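Local coordinates for protein polyprenyl synthetase (PDB 6KD7) that probably makes geranylgeranyl diphosphate by magnesium-dependent prenyl transfer, as a member of the FPP/GGPP synthase family, at residues D209-A214 against G282-T287; D228-K233 against L257-M262; K252-L257 against K271-V276. One frame throughout, in Å; residues are numbered along the deposited sequence. Where two conformers were deposited one is given.

Contact 1: D209-A214 against G282-T287; sequences DDYLDA and GGAKAT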
# COMPACT_ATOMS: atom_id res chain seq x y z
N ASP A 209 18.54 -11.04 -30.40
CA ASP A 209 17.48 -10.47 -29.54
C ASP A 209 18.07 -9.27 -28.76
O ASP A 209 17.46 -8.20 -28.73
CB ASP A 209 16.85 -11.59 -28.72
CG ASP A 209 15.90 -11.03 -27.69
OD1 ASP A 209 16.37 -10.64 -26.59
OD2 ASP A 209 14.69 -10.94 -28.00
N ASP A 210 19.29 -9.37 -28.23
CA ASP A 210 19.93 -8.25 -27.51
C ASP A 210 19.99 -7.05 -28.46
O ASP A 210 19.76 -5.95 -28.01
CB ASP A 210 21.33 -8.62 -27.02
CG ASP A 210 21.37 -9.56 -25.82
OD1 ASP A 210 20.27 -9.96 -25.35
OD2 ASP A 210 22.49 -9.84 -25.36
N TYR A 211 20.34 -7.27 -29.74
CA TYR A 211 20.57 -6.20 -30.72
C TYR A 211 19.24 -5.52 -31.05
O TYR A 211 19.17 -4.27 -31.08
CB TYR A 211 21.23 -6.74 -32.00
CG TYR A 211 21.46 -5.67 -33.03
CD1 TYR A 211 20.47 -5.33 -33.93
CD2 TYR A 211 22.63 -4.93 -33.01
CE1 TYR A 211 20.67 -4.30 -34.84
CE2 TYR A 211 22.85 -3.90 -33.90
CZ TYR A 211 21.86 -3.60 -34.82
OH TYR A 211 22.09 -2.58 -35.68
N LEU A 212 18.23 -6.32 -31.31
CA LEU A 212 16.92 -5.85 -31.80
C LEU A 212 16.15 -5.21 -30.64
O LEU A 212 15.24 -4.42 -30.91
CB LEU A 212 16.13 -7.00 -32.44
CG LEU A 212 16.66 -7.51 -33.80
CD1 LEU A 212 15.81 -8.66 -34.31
CD2 LEU A 212 16.71 -6.40 -34.85
N ASP A 213 16.45 -5.56 -29.40
CA ASP A 213 15.77 -4.92 -28.25
C ASP A 213 16.02 -3.40 -28.33
O ASP A 213 15.10 -2.67 -28.14
CB ASP A 213 16.24 -5.50 -26.91
CG ASP A 213 15.43 -5.00 -25.73
OD1 ASP A 213 15.75 -3.92 -25.20
OD2 ASP A 213 14.44 -5.62 -25.45
N ALA A 214 17.24 -2.97 -28.63
CA ALA A 214 17.63 -1.56 -28.80
C ALA A 214 17.24 -1.04 -30.19
O ALA A 214 16.67 0.06 -30.25
CB ALA A 214 19.10 -1.41 -28.58
N GLY A 282 31.14 1.59 -30.86
CA GLY A 282 31.54 0.33 -31.51
C GLY A 282 30.81 -0.89 -30.96
O GLY A 282 31.00 -1.98 -31.52
N GLY A 283 29.99 -0.71 -29.92
CA GLY A 283 29.23 -1.79 -29.26
C GLY A 283 28.22 -2.43 -30.20
O GLY A 283 28.11 -3.67 -30.17
N ALA A 284 27.49 -1.63 -30.97
CA ALA A 284 26.47 -2.14 -31.91
C ALA A 284 27.16 -3.03 -32.97
O ALA A 284 26.75 -4.18 -33.17
CB ALA A 284 25.75 -1.00 -32.55
N LYS A 285 28.23 -2.53 -33.57
CA LYS A 285 28.97 -3.30 -34.59
C LYS A 285 29.55 -4.57 -33.95
O LYS A 285 29.46 -5.61 -34.58
CB LYS A 285 30.10 -2.47 -35.18
CG LYS A 285 31.14 -3.26 -35.97
CD LYS A 285 32.28 -2.43 -36.50
CE LYS A 285 33.38 -3.26 -37.13
NZ LYS A 285 34.30 -2.44 -37.95
N ALA A 286 30.07 -4.47 -32.73
CA ALA A 286 30.70 -5.63 -32.07
C ALA A 286 29.63 -6.70 -31.82
O ALA A 286 29.98 -7.90 -31.88
CB ALA A 286 31.44 -5.24 -30.82
N THR A 287 28.38 -6.28 -31.64
CA THR A 287 27.23 -7.18 -31.40
C THR A 287 26.87 -7.87 -32.72
O THR A 287 26.74 -9.10 -32.73
CB THR A 287 26.05 -6.45 -30.74
OG1 THR A 287 26.51 -6.02 -29.46
CG2 THR A 287 24.85 -7.35 -30.59
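Y211 reaches from helix 188-215 to T287 and A284, near the start of helix 283-303. The closest packing lies at the root of the tyrosine, where its CB meets the CG2 methyl of T287 at 3.9 Å. T287 suits the spot because its two branches do different work. With CG2 anti to the backbone N, the methyl faces the tyrosine, while OG1 turns back to its own helix and donates to G283 O over 2.9 Å, a bond that satisfies the buried hydroxyl. That carbonyl also accepts from the amide of T287, and the two donors hold it from opposite faces of its plane. Farther along the ring the fit is looser: the CE2 edge of Y211 passes A284 O at 4.0 Å and the A284 methyl, CB, at 4.3 Å, an approach that suits a residue as small as alanine. Beyond it K285, whose CB bond points away from helix 188-215, is exposed. L288, next after T287, and I291, a turn farther on, also touch the tyrosine. On the 209-214 side the sequence DDYLD is the second aspartate-rich DDxxD motif of trans-prenyltransferases, and the contact packs its helix against a neighbour in the all-helical isoprenoid synthase fold.

Contact 2: D228-K233 against L257-M262; sequences DIRENK and LHFENM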
# COMPACT_ATOMS: atom_id res chain seq x y z
N ASP A 228 15.57 -3.29 -22.52
CA ASP A 228 16.81 -3.62 -21.83
C ASP A 228 17.45 -2.32 -21.30
O ASP A 228 17.99 -2.33 -20.17
CB ASP A 228 17.74 -4.40 -22.77
CG ASP A 228 17.29 -5.81 -23.08
OD1 ASP A 228 16.44 -6.31 -22.34
OD2 ASP A 228 17.84 -6.38 -24.07
N ILE A 229 17.42 -1.26 -22.09
CA ILE A 229 17.99 0.05 -21.68
C ILE A 229 17.20 0.59 -20.47
O ILE A 229 17.83 0.86 -19.42
CB ILE A 229 18.00 1.05 -22.84
CG1 ILE A 229 19.01 0.64 -23.91
CG2 ILE A 229 18.33 2.41 -22.26
CD1 ILE A 229 18.86 1.36 -25.24
N ARG A 230 15.89 0.66 -20.58
CA ARG A 230 15.03 1.16 -19.50
C ARG A 230 15.31 0.40 -18.20
O ARG A 230 15.31 1.03 -17.11
CB ARG A 230 13.57 1.04 -19.90
CG ARG A 230 12.64 1.45 -18.77
CD ARG A 230 11.21 1.57 -19.25
NE ARG A 230 10.73 0.26 -19.61
CZ ARG A 230 10.50 -0.73 -18.76
NH1 ARG A 230 10.67 -0.57 -17.44
NH2 ARG A 230 10.09 -1.89 -19.23
N GLU A 231 15.53 -0.91 -18.28
CA GLU A 231 15.67 -1.77 -17.08
C GLU A 231 17.14 -1.93 -16.71
O GLU A 231 17.45 -2.66 -15.80
CB GLU A 231 15.02 -3.13 -17.33
CG GLU A 231 13.52 -3.03 -17.47
CD GLU A 231 12.80 -4.38 -17.53
OE1 GLU A 231 13.46 -5.40 -17.87
OE2 GLU A 231 11.58 -4.42 -17.25
N ASN A 232 18.02 -1.23 -17.41
CA ASN A 232 19.47 -1.30 -17.14
C ASN A 232 19.95 -2.75 -17.19
O ASN A 232 20.86 -3.06 -16.42
CB ASN A 232 19.82 -0.62 -15.80
CG ASN A 232 19.32 0.81 -15.77
OD1 ASN A 232 19.58 1.59 -16.71
ND2 ASN A 232 18.55 1.14 -14.75
N LYS A 233 19.46 -3.57 -18.13
CA LYS A 233 19.98 -4.95 -18.30
C LYS A 233 21.33 -4.85 -18.99
O LYS A 233 21.43 -4.19 -20.05
CB LYS A 233 19.04 -5.83 -19.11
CG LYS A 233 17.77 -6.21 -18.37
CD LYS A 233 17.58 -7.70 -18.14
CE LYS A 233 16.11 -8.09 -18.22
NZ LYS A 233 15.33 -7.60 -17.05
N LEU A 257 20.38 5.31 -13.57
CA LEU A 257 19.02 5.85 -13.36
C LEU A 257 18.00 4.72 -13.47
O LEU A 257 17.93 4.07 -14.52
CB LEU A 257 18.70 6.94 -14.38
CG LEU A 257 19.73 8.06 -14.47
CD1 LEU A 257 19.28 9.06 -15.48
CD2 LEU A 257 19.95 8.71 -13.11
N HIS A 258 17.25 4.47 -12.38
CA HIS A 258 16.04 3.60 -12.37
C HIS A 258 14.96 4.31 -13.16
O HIS A 258 14.91 5.57 -13.11
CB HIS A 258 15.49 3.25 -10.98
CG HIS A 258 14.62 2.03 -10.92
ND1 HIS A 258 13.30 2.02 -11.30
CD2 HIS A 258 14.89 0.76 -10.52
CE1 HIS A 258 12.79 0.82 -11.11
NE2 HIS A 258 13.74 0.04 -10.66
N PHE A 259 14.16 3.54 -13.89
CA PHE A 259 13.03 4.08 -14.67
C PHE A 259 11.90 4.58 -13.74
O PHE A 259 11.09 5.41 -14.16
CB PHE A 259 12.50 3.04 -15.67
CG PHE A 259 11.61 1.99 -15.07
CD1 PHE A 259 12.14 0.88 -14.45
CD2 PHE A 259 10.23 2.13 -15.12
CE1 PHE A 259 11.33 -0.09 -13.89
CE2 PHE A 259 9.42 1.17 -14.54
CZ PHE A 259 9.97 0.08 -13.89
N GLU A 260 11.80 4.06 -12.53
CA GLU A 260 10.80 4.56 -11.55
C GLU A 260 11.12 5.98 -11.07
O GLU A 260 10.20 6.60 -10.59
CB GLU A 260 10.72 3.61 -10.38
CG GLU A 260 10.00 2.35 -10.78
CD GLU A 260 10.08 1.25 -9.75
OE1 GLU A 260 9.66 0.12 -10.09
OE2 GLU A 260 10.55 1.52 -8.61
N ASN A 261 12.35 6.49 -11.26
CA ASN A 261 12.78 7.87 -10.88
C ASN A 261 12.68 8.80 -12.09
O ASN A 261 13.17 9.97 -12.01
CB ASN A 261 14.17 7.81 -10.22
CG ASN A 261 14.08 6.98 -8.95
OD1 ASN A 261 13.05 7.05 -8.28
ND2 ASN A 261 15.11 6.19 -8.63
N MET A 262 12.04 8.35 -13.17
CA MET A 262 12.06 9.07 -14.47
C MET A 262 10.63 9.21 -15.01
O MET A 262 9.78 8.39 -14.68
CB MET A 262 12.94 8.33 -15.48
CG MET A 262 14.31 8.04 -14.91
SD MET A 262 15.38 7.09 -16.04
CE MET A 262 15.69 8.37 -17.25
O HOH W 1 15.48 0.93 -14.28
O HOH W 2 15.78 3.64 -17.04
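The ring of F259 carries NH1 of R230 over the centre of one face, 3.4 Å above the plane, while CG of the poorly ordered E260 lies toward the rim of the other face and a water sits at the edge. The guanidinium is not laid flat on the phenyl: the two planes are 79° apart, and CZ of R230 stands almost on the normal, 4.6 Å from the centroid of the F259 ring, a cation-pi pair. A bend at chi3 (67°) brings the group there after CG of R230 has passed CB of F259 at 3.5 Å. E224 and, more distantly, E231 hold the arginine's other nitrogens. An alanine in place of F259 would probably deprive NH1 of its aromatic support and let the guanidinium turn more freely between its carboxylates. N232 closes the helix in a Schellman motif, a positive-phi position that asparagine tolerates well, and its ND2 donates to L257 O at 3.0 Å and 162°, from above the carbonyl plane. One water bridges R230 O to F259 N. The loop 257-262 thus packs beside the C-terminal end of helix 227-230, with I229 turned onto helix 264-281, K270 of that helix bonded to N232 OD1, and E92 of the second subunit gripping H258 N.

Contact 3: K252-L257 against K271-V276; sequences KEWFAL and KETVKV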
# COMPACT_ATOMS: atom_id res chain seq x y z
N LYS A 252 27.65 4.23 -17.98
CA LYS A 252 27.43 3.74 -16.60
C LYS A 252 26.50 4.71 -15.86
O LYS A 252 25.69 4.22 -15.05
CB LYS A 252 28.75 3.51 -15.90
CG LYS A 252 29.58 2.41 -16.54
CD LYS A 252 30.85 2.12 -15.82
CE LYS A 252 31.81 1.33 -16.68
NZ LYS A 252 32.92 0.82 -15.85
N GLU A 253 26.52 6.00 -16.19
CA GLU A 253 25.70 6.99 -15.45
C GLU A 253 24.28 6.86 -15.95
O GLU A 253 23.36 6.84 -15.10
CB GLU A 253 26.30 8.40 -15.54
CG GLU A 253 27.40 8.63 -14.49
CD GLU A 253 28.31 9.81 -14.78
OE1 GLU A 253 29.29 10.02 -14.00
OE2 GLU A 253 28.05 10.53 -15.78
N TRP A 254 24.07 6.67 -17.25
CA TRP A 254 22.69 6.41 -17.74
C TRP A 254 22.15 5.14 -17.08
O TRP A 254 20.98 5.11 -16.73
CB TRP A 254 22.68 6.30 -19.26
CG TRP A 254 22.65 7.63 -19.94
CD1 TRP A 254 23.66 8.23 -20.62
CD2 TRP A 254 21.55 8.57 -19.96
NE1 TRP A 254 23.26 9.44 -21.10
CE2 TRP A 254 21.97 9.69 -20.70
CE3 TRP A 254 20.26 8.58 -19.40
CZ2 TRP A 254 21.14 10.78 -20.94
CZ3 TRP A 254 19.44 9.67 -19.63
CH2 TRP A 254 19.88 10.76 -20.39
N PHE A 255 23.00 4.13 -16.90
CA PHE A 255 22.58 2.78 -16.42
C PHE A 255 22.40 2.82 -14.90
O PHE A 255 22.01 1.79 -14.35
CB PHE A 255 23.53 1.69 -16.91
CG PHE A 255 23.05 1.02 -18.17
CD1 PHE A 255 22.85 1.75 -19.34
CD2 PHE A 255 22.72 -0.34 -18.18
CE1 PHE A 255 22.34 1.15 -20.48
CE2 PHE A 255 22.20 -0.93 -19.33
CZ PHE A 255 22.00 -0.19 -20.47
N ALA A 256 22.69 3.96 -14.26
CA ALA A 256 22.46 4.17 -12.81
C ALA A 256 21.06 4.75 -12.56
O ALA A 256 20.63 4.69 -11.40
CB ALA A 256 23.53 5.06 -12.23
N LEU A 257 20.38 5.31 -13.57
CA LEU A 257 19.02 5.85 -13.36
C LEU A 257 18.00 4.72 -13.47
O LEU A 257 17.93 4.07 -14.52
CB LEU A 257 18.70 6.94 -14.38
CG LEU A 257 19.73 8.06 -14.47
CD1 LEU A 257 19.28 9.06 -15.48
CD2 LEU A 257 19.95 8.71 -13.11
N LYS A 271 16.76 6.28 -23.88
CA LYS A 271 16.84 5.25 -24.95
C LYS A 271 17.53 5.82 -26.19
O LYS A 271 18.45 5.18 -26.67
CB LYS A 271 15.43 4.77 -25.30
CG LYS A 271 14.71 4.03 -24.18
CD LYS A 271 13.35 3.53 -24.58
CE LYS A 271 12.67 2.74 -23.49
NZ LYS A 271 11.36 2.22 -23.94
N GLU A 272 17.16 7.03 -26.61
CA GLU A 272 17.79 7.65 -27.82
C GLU A 272 19.26 7.89 -27.54
O GLU A 272 20.10 7.51 -28.37
CB GLU A 272 17.03 8.89 -28.30
CG GLU A 272 15.67 8.55 -28.92
CD GLU A 272 15.62 7.28 -29.79
OE1 GLU A 272 16.56 7.04 -30.62
OE2 GLU A 272 14.65 6.48 -29.62
N THR A 273 19.60 8.38 -26.35
CA THR A 273 21.00 8.75 -26.05
C THR A 273 21.85 7.49 -25.93
O THR A 273 23.00 7.47 -26.48
CB THR A 273 21.11 9.58 -24.77
OG1 THR A 273 20.14 10.63 -24.84
CG2 THR A 273 22.50 10.12 -24.59
N VAL A 274 21.34 6.48 -25.20
CA VAL A 274 22.12 5.22 -25.03
C VAL A 274 22.25 4.54 -26.40
O VAL A 274 23.36 4.10 -26.73
CB VAL A 274 21.48 4.30 -23.98
CG1 VAL A 274 22.13 2.93 -23.98
CG2 VAL A 274 21.57 4.95 -22.61
N LYS A 275 21.19 4.48 -27.20
CA LYS A 275 21.27 3.92 -28.59
C LYS A 275 22.43 4.62 -29.32
O LYS A 275 23.33 3.90 -29.85
CB LYS A 275 19.93 4.00 -29.31
CG LYS A 275 18.96 2.92 -28.85
CD LYS A 275 17.53 3.13 -29.27
CE LYS A 275 17.40 3.18 -30.77
NZ LYS A 275 16.02 2.80 -31.16
N VAL A 276 22.52 5.94 -29.22
CA VAL A 276 23.61 6.67 -29.94
C VAL A 276 24.96 6.24 -29.37
O VAL A 276 25.88 6.03 -30.19
CB VAL A 276 23.41 8.20 -29.91
CG1 VAL A 276 24.63 8.91 -30.47
CG2 VAL A 276 22.12 8.59 -30.64
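W254 meets V274 at its base and T273 along the NE1-CE2-CZ2 side of its indole. Its CB lies 3.8 Å from CG2 of V274, and CG remains beside the same methyl; the two side chains run alongside one another, pointing opposite ways. Farther out, the indole comes to T273: NE1 is 3.6 Å from the threonine CG2, and CE2 is 3.9 Å from that same T273 methyl. On the six-membered ring CZ2 of W254 lies 4.0 Å from CB of T273, which stands over one face of the indole, toward its rim. The N-H of the indole is spent within its own helix, on E250 OE1, just as OG1 of T273 is bonded to E269 O; what the two residues offer each other is therefore largely apolar surface. V274 serves two aromatic partners at once. Its CG1 is anti to the backbone N (chi1 170°) and meets CE1 of F255 at 3.9 Å, in the plane of that ring and at its edge, leaving CG2 for the tryptophan; a beta-branched residue suits a place between two rings. F255 comes right after the helix, in the type I turn from W254 to L257, and its ring also stacks on Y238. F221 of the second subunit meets the indole edge-to-face. Through these aromatic and branched side chains the contact joins two successive helices, 248-254 and 264-281, of the all-alpha isoprenoid synthase fold, beside the subunit interface.

Contact 1 is buried and joins the long helix 188-215 to helix 283-303, whereas contact 2 lies at the surface and contact 3 is partly buried; both of the latter also touch the second subunit. Chemistry follows place: contacts 1 and 3 rest on van der Waals packing, contact 2 on charge, water and an asparagine amide bonded to a loop carbonyl. Contacts 2 and 3 share L257, and I229 CD1 packs on V274 CG1 at 3.8 Å, so helix 264-281 serves both. Contact 1 encloses the other two along the chain and meets them through polar groups: D213 OD1 probably accepts from D228 N of contact 2, and A214 O lies near K275 NZ of contact 3.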